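Local coordinates for sugar ABC transporter substrate-binding protein, BlMnBP1 (Bifidobacterium animalis subsp. lactis ATCC 27673, PDB 6I5R) that binds manno-oligosaccharides such as mannobiose and probably delivers them to an ABC transporter for uptake, at residues I22-I27 and K126-A131; T47-D52 and K60-D65; Q412-D417 and Q427-W432. All coordinates share one frame; numbering follows the deposited sequence. Where two conformers were deposited one is given.

Contact 1 of 3, residues I22-I27 and K126-A131; sequences ITYPEI and KVIKLA
Y24 meets the 126-131 loop through methyls of two successive residues, V127 and I128, which approach its ring differently. CG2 of V127 sits at the ring edge, close to the ring plane and 3.9 Å from CE1 of Y24; the two side chains run past one another in opposing senses. Further out, CG2 of I128 comes in obliquely and lies within 3.8 Å of OH of Y24. The torsion behind this reach is chi1 of 173°, which sets CG of Y24 opposite the backbone nitrogen and sends the ring out toward the second loop. P25 adds a smaller apolar contact, its CG 4.1 Å from CG2 of V127, with the proline set across the valine, so one valine methyl serves two neighbours.

The contact joins the loop before strand 38-44 to the loop after helix 121-124, in what is probably the two-lobed fold of the solute-binding protein family. I143 of strand 139-155 touches both Y24 and I128, and K342 of helix 331-346 forms a cation-pi pair with the tyrosine ring.

The phenol ends in a water bridge. OH of Y24 donates to a water lying in the ring plane, at 2.7 Å, and this water donates to O of V127, at 2.8 Å. With a phenylalanine in place of Y24 the ring would remain, but the water would probably lose its donor and the carbonyl of V127 its link to the first loop. The short 3-10 turn carrying the tyrosine is braced at its start, where N of T23 gives an almost straight bond, 178°, to the anti side of OE1 of E26.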
loop_
_atom_site.group_PDB
_atom_site.type_symbol
_atom_site.label_atom_id
_atom_site.label_comp_id
_atom_site.label_asym_id
_atom_site.label_seq_id
_atom_site.Cartn_x
_atom_site.Cartn_y
_atom_site.Cartn_z
ATOM N N ILE A 22 -10.090 -17.475 22.009
ATOM C CA ILE A 22 -9.087 -16.508 22.459
ATOM C C ILE A 22 -9.059 -15.340 21.473
ATOM O O ILE A 22 -8.909 -15.546 20.259
ATOM C CB ILE A 22 -7.695 -17.155 22.550
ATOM C CG1 ILE A 22 -7.745 -18.480 23.299
ATOM C CG2 ILE A 22 -6.697 -16.221 23.216
ATOM C CD1 ILE A 22 -6.486 -19.339 23.083
ATOM N N THR A 23 -9.180 -14.125 21.989
ATOM C CA THR A 23 -9.005 -12.967 21.128
ATOM C C THR A 23 -7.556 -12.531 21.173
ATOM O O THR A 23 -6.801 -12.875 22.080
ATOM C CB THR A 23 -9.920 -11.795 21.511
ATOM O OG1 THR A 23 -9.663 -11.364 22.848
ATOM C CG2 THR A 23 -11.394 -12.197 21.339
ATOM N N TYR A 24 -7.172 -11.743 20.174
ATOM C CA TYR A 24 -5.789 -11.283 20.077
ATOM C C TYR A 24 -5.291 -10.554 21.322
ATOM O O TYR A 24 -4.159 -10.831 21.759
ATOM C CB TYR A 24 -5.686 -10.407 18.822
ATOM C CG TYR A 24 -4.384 -9.682 18.609
ATOM C CD1 TYR A 24 -4.089 -8.515 19.298
ATOM C CD2 TYR A 24 -3.487 -10.130 17.657
ATOM C CE1 TYR A 24 -2.910 -7.845 19.076
ATOM C CE2 TYR A 24 -2.311 -9.460 17.422
ATOM C CZ TYR A 24 -2.014 -8.331 18.137
ATOM O OH TYR A 24 -0.820 -7.678 17.896
ATOM N N PRO A 25 -6.029 -9.622 21.923
ATOM C CA PRO A 25 -5.506 -8.956 23.134
ATOM C C PRO A 25 -5.258 -9.922 24.298
ATOM O O PRO A 25 -4.478 -9.592 25.210
ATOM C CB PRO A 25 -6.591 -7.915 23.472
ATOM C CG PRO A 25 -7.360 -7.708 22.156
ATOM C CD PRO A 25 -7.335 -9.074 21.493
ATOM N N GLU A 26 -5.916 -11.091 24.291
ATOM C CA GLU A 26 -5.866 -12.081 25.365
ATOM C C GLU A 26 -4.627 -12.961 25.290
ATOM O O GLU A 26 -4.346 -13.704 26.241
ATOM C CB GLU A 26 -7.140 -12.925 25.320
ATOM C CG GLU A 26 -8.429 -12.196 25.782
ATOM C CD GLU A 26 -9.694 -13.046 25.677
ATOM O OE1 GLU A 26 -9.829 -13.802 24.685
ATOM O OE2 GLU A 26 -10.570 -12.972 26.590
ATOM N N ILE A 27 -3.861 -12.867 24.197
ATOM C CA ILE A 27 -2.645 -13.657 24.039
ATOM C C ILE A 27 -1.535 -13.002 24.841
ATOM O O ILE A 27 -1.227 -11.820 24.637
ATOM C CB ILE A 27 -2.264 -13.767 22.551
ATOM C CG1 ILE A 27 -3.344 -14.513 21.781
ATOM C CG2 ILE A 27 -0.925 -14.457 22.377
ATOM C CD1 ILE A 27 -3.085 -14.525 20.326
ATOM N N LYS A 126 -7.238 -0.737 21.135
ATOM C CA LYS A 126 -6.432 -0.541 22.331
ATOM C C LYS A 126 -5.025 -1.119 22.191
ATOM O O LYS A 126 -4.146 -0.768 22.982
ATOM C CB LYS A 126 -7.114 -1.180 23.545
ATOM C CG LYS A 126 -8.542 -0.697 23.783
ATOM C CD LYS A 126 -9.195 -1.250 25.083
ATOM C CE LYS A 126 -10.639 -0.754 25.179
ATOM N NZ LYS A 126 -11.406 -1.167 26.375
ATOM N N VAL A 127 -4.770 -1.971 21.204
ATOM C CA VAL A 127 -3.506 -2.687 21.162
ATOM C C VAL A 127 -2.854 -2.641 19.790
ATOM O O VAL A 127 -1.672 -2.973 19.646
ATOM C CB VAL A 127 -3.705 -4.149 21.617
ATOM C CG1 VAL A 127 -4.131 -4.162 23.072
ATOM C CG2 VAL A 127 -4.721 -4.846 20.756
ATOM N N ILE A 128 -3.593 -2.209 18.769
ATOM C CA ILE A 128 -2.982 -1.954 17.474
ATOM C C ILE A 128 -3.519 -0.666 16.873
ATOM O O ILE A 128 -4.634 -0.226 17.169
ATOM C CB ILE A 128 -3.202 -3.107 16.468
ATOM C CG1 ILE A 128 -4.681 -3.247 16.143
ATOM C CG2 ILE A 128 -2.639 -4.430 17.003
ATOM C CD1 ILE A 128 -4.936 -4.315 15.076
ATOM N N LYS A 129 -2.710 -0.093 15.982
ATOM C CA LYS A 129 -3.122 0.960 15.073
ATOM C C LYS A 129 -3.913 0.389 13.892
ATOM O O LYS A 129 -3.790 -0.786 13.530
ATOM C CB LYS A 129 -1.896 1.706 14.546
ATOM C CG LYS A 129 -1.032 2.276 15.638
ATOM C CD LYS A 129 0.240 2.930 15.115
ATOM C CE LYS A 129 1.227 3.097 16.263
ATOM N NZ LYS A 129 2.565 3.618 15.865
ATOM N N LEU A 130 -4.753 1.230 13.308
ATOM C CA LEU A 130 -5.463 0.908 12.082
ATOM C C LEU A 130 -6.381 -0.295 12.268
ATOM O O LEU A 130 -6.562 -1.097 11.359
ATOM C CB LEU A 130 -4.477 0.662 10.944
ATOM C CG LEU A 130 -3.537 1.841 10.738
ATOM C CD1 LEU A 130 -2.409 1.466 9.777
ATOM C CD2 LEU A 130 -4.288 3.052 10.185
ATOM N N ALA A 131 -6.975 -0.407 13.457
ATOM C CA ALA A 131 -7.789 -1.567 13.773
ATOM C C ALA A 131 -9.052 -1.639 12.939
ATOM O O ALA A 131 -9.576 -2.734 12.753
ATOM C CB ALA A 131 -8.167 -1.577 15.262
HETATM O O HOH W 1 -0.383 -5.460 19.301
#

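Contact 2 of 3, residues T47-D52 and K60-D65; sequences TDMNLD and KSYIED. With BMA (beta-D-mannopyranose), chain B.
The carbonyl oxygen of M49 accepts a hydrogen bond from a water at 2.9 Å, and the same water accepts one from the backbone N of K60 at 3.0 Å. It thereby links an amide in the first turn of helix 59-69 to the short 3-10 turn. The apolar part of the contact is made by M49 and Y62. CE of M49 rests obliquely against the ring of Y62, 3.6 Å from CE2; a bend at chi3 of 58°, after an otherwise extended chain, turns the methyl toward the tyrosine. The phenol OH of Y62 is bonded to ND2 of N353.

At the exposed end of the contact OD1 of D52 and NZ of K60 form a long salt bridge of 3.9 Å. Since CD of K60 is just as near to OD1 of D52, at 3.8 Å, the carboxylate oxygen lies alongside the end of the lysine chain, and the pairing is probably loose.

The turn's other flank belongs to the sugar pocket. CB of D48 lies 3.4 Å from O1 of the mannose, while OD2 of D48 forms a salt bridge with R46; W265, E266, K269 and Q289 supply hydrogen bonds to this sugar.

In the fold, the contact occupies the connection of a beta-alpha-beta crossover, strand 38-44, helix 59-69, strand 73-79. V77 and T79 of the last strand meet N50, and F350 of helix 350-353 packs against both M49 and Y62.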
loop_
_atom_site.group_PDB
_atom_site.type_symbol
_atom_site.label_atom_id
_atom_site.label_comp_id
_atom_site.label_asym_id
_atom_site.label_seq_id
_atom_site.Cartn_x
_atom_site.Cartn_y
_atom_site.Cartn_z
ATOM N N THR A 47 8.763 -11.864 -1.972
ATOM C CA THR A 47 9.646 -12.855 -2.578
ATOM C C THR A 47 11.104 -12.535 -2.288
ATOM O O THR A 47 11.932 -13.436 -2.104
ATOM C CB THR A 47 9.413 -12.890 -4.088
ATOM O OG1 THR A 47 9.583 -11.567 -4.623
ATOM C CG2 THR A 47 8.035 -13.355 -4.414
ATOM N N ASP A 48 11.441 -11.248 -2.263
ATOM C CA ASP A 48 12.812 -10.850 -1.969
ATOM C C ASP A 48 13.276 -11.349 -0.600
ATOM O O ASP A 48 14.403 -11.840 -0.464
ATOM C CB ASP A 48 12.931 -9.327 -2.082
ATOM C CG ASP A 48 12.005 -8.564 -1.132
ATOM O OD1 ASP A 48 10.974 -9.112 -0.697
ATOM O OD2 ASP A 48 12.313 -7.364 -0.868
ATOM N N MET A 49 12.430 -11.247 0.424
ATOM C CA MET A 49 12.788 -11.730 1.758
ATOM C C MET A 49 12.805 -13.250 1.874
ATOM O O MET A 49 13.215 -13.783 2.920
ATOM C CB MET A 49 11.810 -11.164 2.784
ATOM C CG MET A 49 11.855 -9.678 2.898
ATOM S SD MET A 49 10.672 -8.999 4.059
ATOM C CE MET A 49 11.155 -9.835 5.562
ATOM N N ASN A 50 12.331 -13.965 0.874
ATOM C CA ASN A 50 12.383 -15.419 0.901
ATOM C C ASN A 50 13.673 -15.949 0.312
ATOM O O ASN A 50 13.758 -17.143 0.026
ATOM C CB ASN A 50 11.184 -16.028 0.152
ATOM C CG ASN A 50 10.697 -17.326 0.778
ATOM O OD1 ASN A 50 11.031 -17.634 1.913
ATOM N ND2 ASN A 50 9.917 -18.092 0.040
ATOM N N LEU A 51 14.675 -15.098 0.122
ATOM C CA LEU A 51 15.964 -15.502 -0.409
ATOM C C LEU A 51 17.038 -15.328 0.649
ATOM O O LEU A 51 16.989 -14.405 1.465
ATOM C CB LEU A 51 16.363 -14.675 -1.644
ATOM C CG LEU A 51 15.360 -14.721 -2.797
ATOM C CD1 LEU A 51 15.693 -13.857 -4.010
ATOM C CD2 LEU A 51 15.217 -16.197 -3.230
ATOM N N ASP A 52 18.054 -16.189 0.598
ATOM C CA ASP A 52 19.155 -16.039 1.539
ATOM C C ASP A 52 19.954 -14.771 1.295
ATOM O O ASP A 52 20.639 -14.308 2.208
ATOM C CB ASP A 52 20.127 -17.220 1.456
ATOM C CG ASP A 52 19.510 -18.529 1.866
ATOM O OD1 ASP A 52 18.414 -18.533 2.461
ATOM O OD2 ASP A 52 20.142 -19.567 1.578
ATOM N N LYS A 60 13.679 -16.145 7.057
ATOM C CA LYS A 60 14.289 -17.185 7.876
ATOM C C LYS A 60 14.781 -16.620 9.193
ATOM O O LYS A 60 14.675 -17.280 10.241
ATOM C CB LYS A 60 15.462 -17.835 7.152
ATOM C CG LYS A 60 15.137 -18.839 6.085
ATOM C CD LYS A 60 16.436 -19.401 5.554
ATOM C CE LYS A 60 16.231 -20.657 4.752
ATOM N NZ LYS A 60 15.231 -20.472 3.686
ATOM N N SER A 61 15.340 -15.407 9.153
ATOM C CA SER A 61 15.858 -14.755 10.355
ATOM C C SER A 61 14.737 -14.406 11.328
ATOM O O SER A 61 14.894 -14.569 12.552
ATOM C CB SER A 61 16.643 -13.505 9.968
ATOM O OG SER A 61 17.215 -12.886 11.106
ATOM N N TYR A 62 13.607 -13.898 10.811
ATOM C CA TYR A 62 12.462 -13.634 11.669
ATOM C C TYR A 62 11.930 -14.928 12.275
ATOM O O TYR A 62 11.624 -14.992 13.473
ATOM C CB TYR A 62 11.334 -12.960 10.887
ATOM C CG TYR A 62 11.554 -11.515 10.608
ATOM C CD1 TYR A 62 11.434 -10.585 11.620
ATOM C CD2 TYR A 62 11.868 -11.069 9.328
ATOM C CE1 TYR A 62 11.649 -9.245 11.369
ATOM C CE2 TYR A 62 12.046 -9.738 9.062
ATOM C CZ TYR A 62 11.951 -8.828 10.092
ATOM O OH TYR A 62 12.156 -7.491 9.855
ATOM N N ILE A 63 11.806 -15.976 11.459
ATOM C CA ILE A 63 11.221 -17.208 11.964
ATOM C C ILE A 63 12.132 -17.824 13.008
ATOM O O ILE A 63 11.669 -18.372 14.016
ATOM C CB ILE A 63 10.914 -18.171 10.812
ATOM C CG1 ILE A 63 9.858 -17.502 9.928
ATOM C CG2 ILE A 63 10.455 -19.538 11.382
ATOM C CD1 ILE A 63 9.700 -18.075 8.566
ATOM N N GLU A 64 13.441 -17.738 12.790
ATOM C CA GLU A 64 14.387 -18.166 13.814
ATOM C C GLU A 64 14.160 -17.416 15.127
ATOM O O GLU A 64 14.134 -18.023 16.209
ATOM C CB GLU A 64 15.801 -17.946 13.289
ATOM C CG GLU A 64 16.856 -18.144 14.301
ATOM C CD GLU A 64 18.218 -17.897 13.720
ATOM O OE1 GLU A 64 18.677 -18.774 12.966
ATOM O OE2 GLU A 64 18.831 -16.830 13.993
ATOM N N ASP A 65 14.036 -16.089 15.060
ATOM C CA ASP A 65 13.786 -15.313 16.268
ATOM C C ASP A 65 12.483 -15.738 16.927
ATOM O O ASP A 65 12.420 -15.907 18.146
ATOM C CB ASP A 65 13.749 -13.821 15.961
ATOM C CG ASP A 65 15.095 -13.283 15.595
ATOM O OD1 ASP A 65 16.114 -13.895 15.983
ATOM O OD2 ASP A 65 15.166 -12.249 14.923
HETATM C C1 BMA B . 9.775 -8.023 -4.322
HETATM C C2 BMA B . 9.692 -6.871 -3.289
HETATM C C3 BMA B . 8.229 -6.575 -2.985
HETATM C C4 BMA B . 7.411 -6.502 -4.248
HETATM C C5 BMA B . 7.662 -7.723 -5.143
HETATM C C6 BMA B . 6.826 -7.688 -6.399
HETATM O O1 BMA B . 11.130 -8.083 -4.630
HETATM O O2 BMA B . 10.240 -5.674 -3.927
HETATM O O3 BMA B . 8.082 -5.403 -2.258
HETATM O O4 BMA B . 6.019 -6.457 -3.931
HETATM O O5 BMA B . 9.043 -7.772 -5.462
HETATM O O6 BMA B . 6.841 -9.025 -6.913
HETATM O O HOH W 2 14.249 -16.289 4.077
#

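Contact 3 of 3, residues Q412-D417 and Q427-W432; sequences QDIVVD and QIMDEW. With ZN (zinc ion), chain E.
I414 and D417 of helix 409-420 pack against I428, M429 and W432 of helix 425-443, forming the buried heart of an antiparallel helical hairpin near the C-terminus. The short axes approach to 11.4 Å, with their directions 149° apart, a spacing that the side chains bridge.

D413 comes first along the chain and works through solvent. Its OD2 accepts a short hydrogen bond of 2.6 Å from a water, which in turn accepts one from NE1 of W432; the water lies in the indole plane, at the ring's edge.

One residue on, I414 supplies an apolar wedge. With chi1 at -65°, CG1 lies opposite the carbonyl carbon, and the chain carries CD1 to 3.8 Å from CH2 of W432, which it meets obliquely. Where the two backbones come nearest, CG1 of I414 faces CG2 of I428 at 4.3 Å. CE of M429, from the same helix as the tryptophan, lies over one face of the indole, 3.6 Å from its plane and displaced to one side. Y244 of helix 239-252 touches I414 and M429 and stacks edge-to-face with W432.

D417, a turn later, shows how one side chain can be both packed and charged. Its OD2 lies 3.6 Å from CG1 of I428, yet the same oxygen forms a salt bridge with NE of R423. That arginine, in the turn between the helices, also pairs with D413 and E431, and its charge is likely to ease the crowding of three carboxylates.

The third of these, E431, carries a zinc ion that also holds a water: OE2 of E431 binds the zinc at 2.0 Å, and OE1 of E431 makes a longer second bond to the zinc, at 2.6 Å.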
loop_
_atom_site.group_PDB
_atom_site.type_symbol
_atom_site.label_atom_id
_atom_site.label_comp_id
_atom_site.label_asym_id
_atom_site.label_seq_id
_atom_site.Cartn_x
_atom_site.Cartn_y
_atom_site.Cartn_z
ATOM N N GLN A 412 -2.625 1.432 -16.291
ATOM C CA GLN A 412 -1.896 1.095 -17.504
ATOM C C GLN A 412 -2.542 1.770 -18.709
ATOM O O GLN A 412 -1.843 2.269 -19.591
ATOM C CB GLN A 412 -1.821 -0.429 -17.663
ATOM C CG GLN A 412 -0.861 -1.060 -16.661
ATOM C CD GLN A 412 -0.879 -2.579 -16.639
ATOM O OE1 GLN A 412 -1.879 -3.207 -16.996
ATOM N NE2 GLN A 412 0.238 -3.176 -16.204
ATOM N N ASP A 413 -3.879 1.854 -18.723
ATOM C CA ASP A 413 -4.569 2.500 -19.829
ATOM C C ASP A 413 -4.235 3.983 -19.886
ATOM O O ASP A 413 -4.065 4.547 -20.971
ATOM C CB ASP A 413 -6.079 2.293 -19.704
ATOM C CG ASP A 413 -6.832 2.743 -20.940
ATOM O OD1 ASP A 413 -6.384 2.366 -22.035
ATOM O OD2 ASP A 413 -7.886 3.432 -20.794
ATOM N N ILE A 414 -4.092 4.630 -18.728
ATOM C CA ILE A 414 -3.640 6.018 -18.732
ATOM C C ILE A 414 -2.306 6.128 -19.465
ATOM O O ILE A 414 -2.115 6.998 -20.324
ATOM C CB ILE A 414 -3.533 6.571 -17.299
ATOM C CG1 ILE A 414 -4.907 6.628 -16.642
ATOM C CG2 ILE A 414 -2.919 7.970 -17.334
ATOM C CD1 ILE A 414 -4.912 7.055 -15.194
ATOM N N VAL A 415 -1.360 5.264 -19.114
ATOM C CA VAL A 415 -0.040 5.299 -19.744
ATOM C C VAL A 415 -0.166 5.056 -21.239
ATOM O O VAL A 415 0.458 5.737 -22.059
ATOM C CB VAL A 415 0.892 4.261 -19.090
ATOM C CG1 VAL A 415 2.236 4.149 -19.848
ATOM C CG2 VAL A 415 1.120 4.586 -17.630
ATOM N N VAL A 416 -0.956 4.056 -21.612
ATOM C CA VAL A 416 -1.112 3.718 -23.022
ATOM C C VAL A 416 -1.714 4.897 -23.768
ATOM O O VAL A 416 -1.260 5.262 -24.855
ATOM C CB VAL A 416 -1.995 2.466 -23.194
ATOM C CG1 VAL A 416 -2.343 2.303 -24.630
ATOM C CG2 VAL A 416 -1.318 1.221 -22.686
ATOM N N ASP A 417 -2.783 5.482 -23.207
ATOM C CA ASP A 417 -3.517 6.538 -23.904
ATOM C C ASP A 417 -2.666 7.788 -24.021
ATOM O O ASP A 417 -2.659 8.458 -25.068
ATOM C CB ASP A 417 -4.844 6.849 -23.180
ATOM C CG ASP A 417 -5.852 5.742 -23.302
ATOM O OD1 ASP A 417 -5.512 4.718 -23.909
ATOM O OD2 ASP A 417 -6.967 5.869 -22.762
ATOM N N GLN A 427 -10.912 12.921 -21.011
ATOM C CA GLN A 427 -11.733 11.883 -21.597
ATOM C C GLN A 427 -11.637 10.596 -20.800
ATOM O O GLN A 427 -12.641 9.904 -20.612
ATOM C CB GLN A 427 -11.302 11.661 -23.034
ATOM C CG GLN A 427 -11.641 12.805 -23.951
ATOM C CD GLN A 427 -11.144 12.541 -25.363
ATOM O OE1 GLN A 427 -9.951 12.449 -25.610
ATOM N NE2 GLN A 427 -12.075 12.320 -26.275
ATOM N N ILE A 428 -10.440 10.258 -20.330
ATOM C CA ILE A 428 -10.295 9.071 -19.500
ATOM C C ILE A 428 -11.063 9.248 -18.202
ATOM O O ILE A 428 -11.799 8.352 -17.777
ATOM C CB ILE A 428 -8.808 8.767 -19.234
ATOM C CG1 ILE A 428 -8.053 8.506 -20.521
ATOM C CG2 ILE A 428 -8.700 7.552 -18.331
ATOM C CD1 ILE A 428 -6.520 8.589 -20.373
ATOM N N MET A 429 -10.926 10.414 -17.561
ATOM C CA MET A 429 -11.618 10.619 -16.302
ATOM C C MET A 429 -13.128 10.637 -16.503
ATOM O O MET A 429 -13.871 10.162 -15.648
ATOM C CB MET A 429 -11.136 11.901 -15.654
ATOM C CG MET A 429 -9.664 11.849 -15.278
ATOM S SD MET A 429 -9.240 10.702 -13.946
ATOM C CE MET A 429 -8.623 9.300 -14.854
ATOM N N ASP A 430 -13.591 11.152 -17.645
ATOM C CA ASP A 430 -15.014 11.128 -17.950
ATOM C C ASP A 430 -15.526 9.702 -18.081
ATOM O O ASP A 430 -16.613 9.393 -17.586
ATOM C CB ASP A 430 -15.308 11.917 -19.233
ATOM C CG ASP A 430 -16.788 12.016 -19.530
ATOM O OD1 ASP A 430 -17.570 12.389 -18.621
ATOM O OD2 ASP A 430 -17.155 11.738 -20.681
ATOM N N GLU A 431 -14.766 8.819 -18.740
ATOM C CA GLU A 431 -15.173 7.410 -18.804
ATOM C C GLU A 431 -15.330 6.822 -17.406
ATOM O O GLU A 431 -16.338 6.177 -17.097
ATOM C CB GLU A 431 -14.175 6.579 -19.614
ATOM C CG GLU A 431 -14.701 5.166 -19.928
ATOM C CD GLU A 431 -13.622 4.166 -20.336
ATOM O OE1 GLU A 431 -12.399 4.461 -20.365
ATOM O OE2 GLU A 431 -14.005 3.025 -20.651
ATOM N N TRP A 432 -14.333 7.019 -16.545
ATOM C CA TRP A 432 -14.450 6.503 -15.185
ATOM C C TRP A 432 -15.643 7.116 -14.449
ATOM O O TRP A 432 -16.343 6.423 -13.715
ATOM C CB TRP A 432 -13.167 6.765 -14.391
ATOM C CG TRP A 432 -11.891 6.173 -14.904
ATOM C CD1 TRP A 432 -11.655 5.597 -16.120
ATOM C CD2 TRP A 432 -10.645 6.110 -14.185
ATOM N NE1 TRP A 432 -10.346 5.188 -16.193
ATOM C CE2 TRP A 432 -9.703 5.499 -15.029
ATOM C CE3 TRP A 432 -10.240 6.533 -12.912
ATOM C CZ2 TRP A 432 -8.384 5.295 -14.643
ATOM C CZ3 TRP A 432 -8.940 6.330 -12.528
ATOM C CH2 TRP A 432 -8.023 5.716 -13.385
HETATM ZN ZN ZN E . -12.455 1.815 -20.418
HETATM O O HOH W 3 -9.297 3.684 -18.630
HETATM O O HOH W 4 -13.351 -0.071 -20.539
#

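In the fold
Contacts 1 and 2 lie about 25 Å apart between centres, and contact 3 stands roughly 40 Å from each of them, on the opposite side of the chain's centre. Along the chain, contact 2 is nested inside the long loop closed by contact 1, since residues 47-65 fall between 22-27 and 126-131; contact 3 follows both. The first two touch different strands of one mixed sheet, 139-155 and 73-79, whereas the third belongs to the C-terminal helices, which pack on helix 239-252. Contact 2 alone reaches the sugar pocket. Such a spread is consistent with a bilobed binding protein whose mannobiose lies between two separately packed regions.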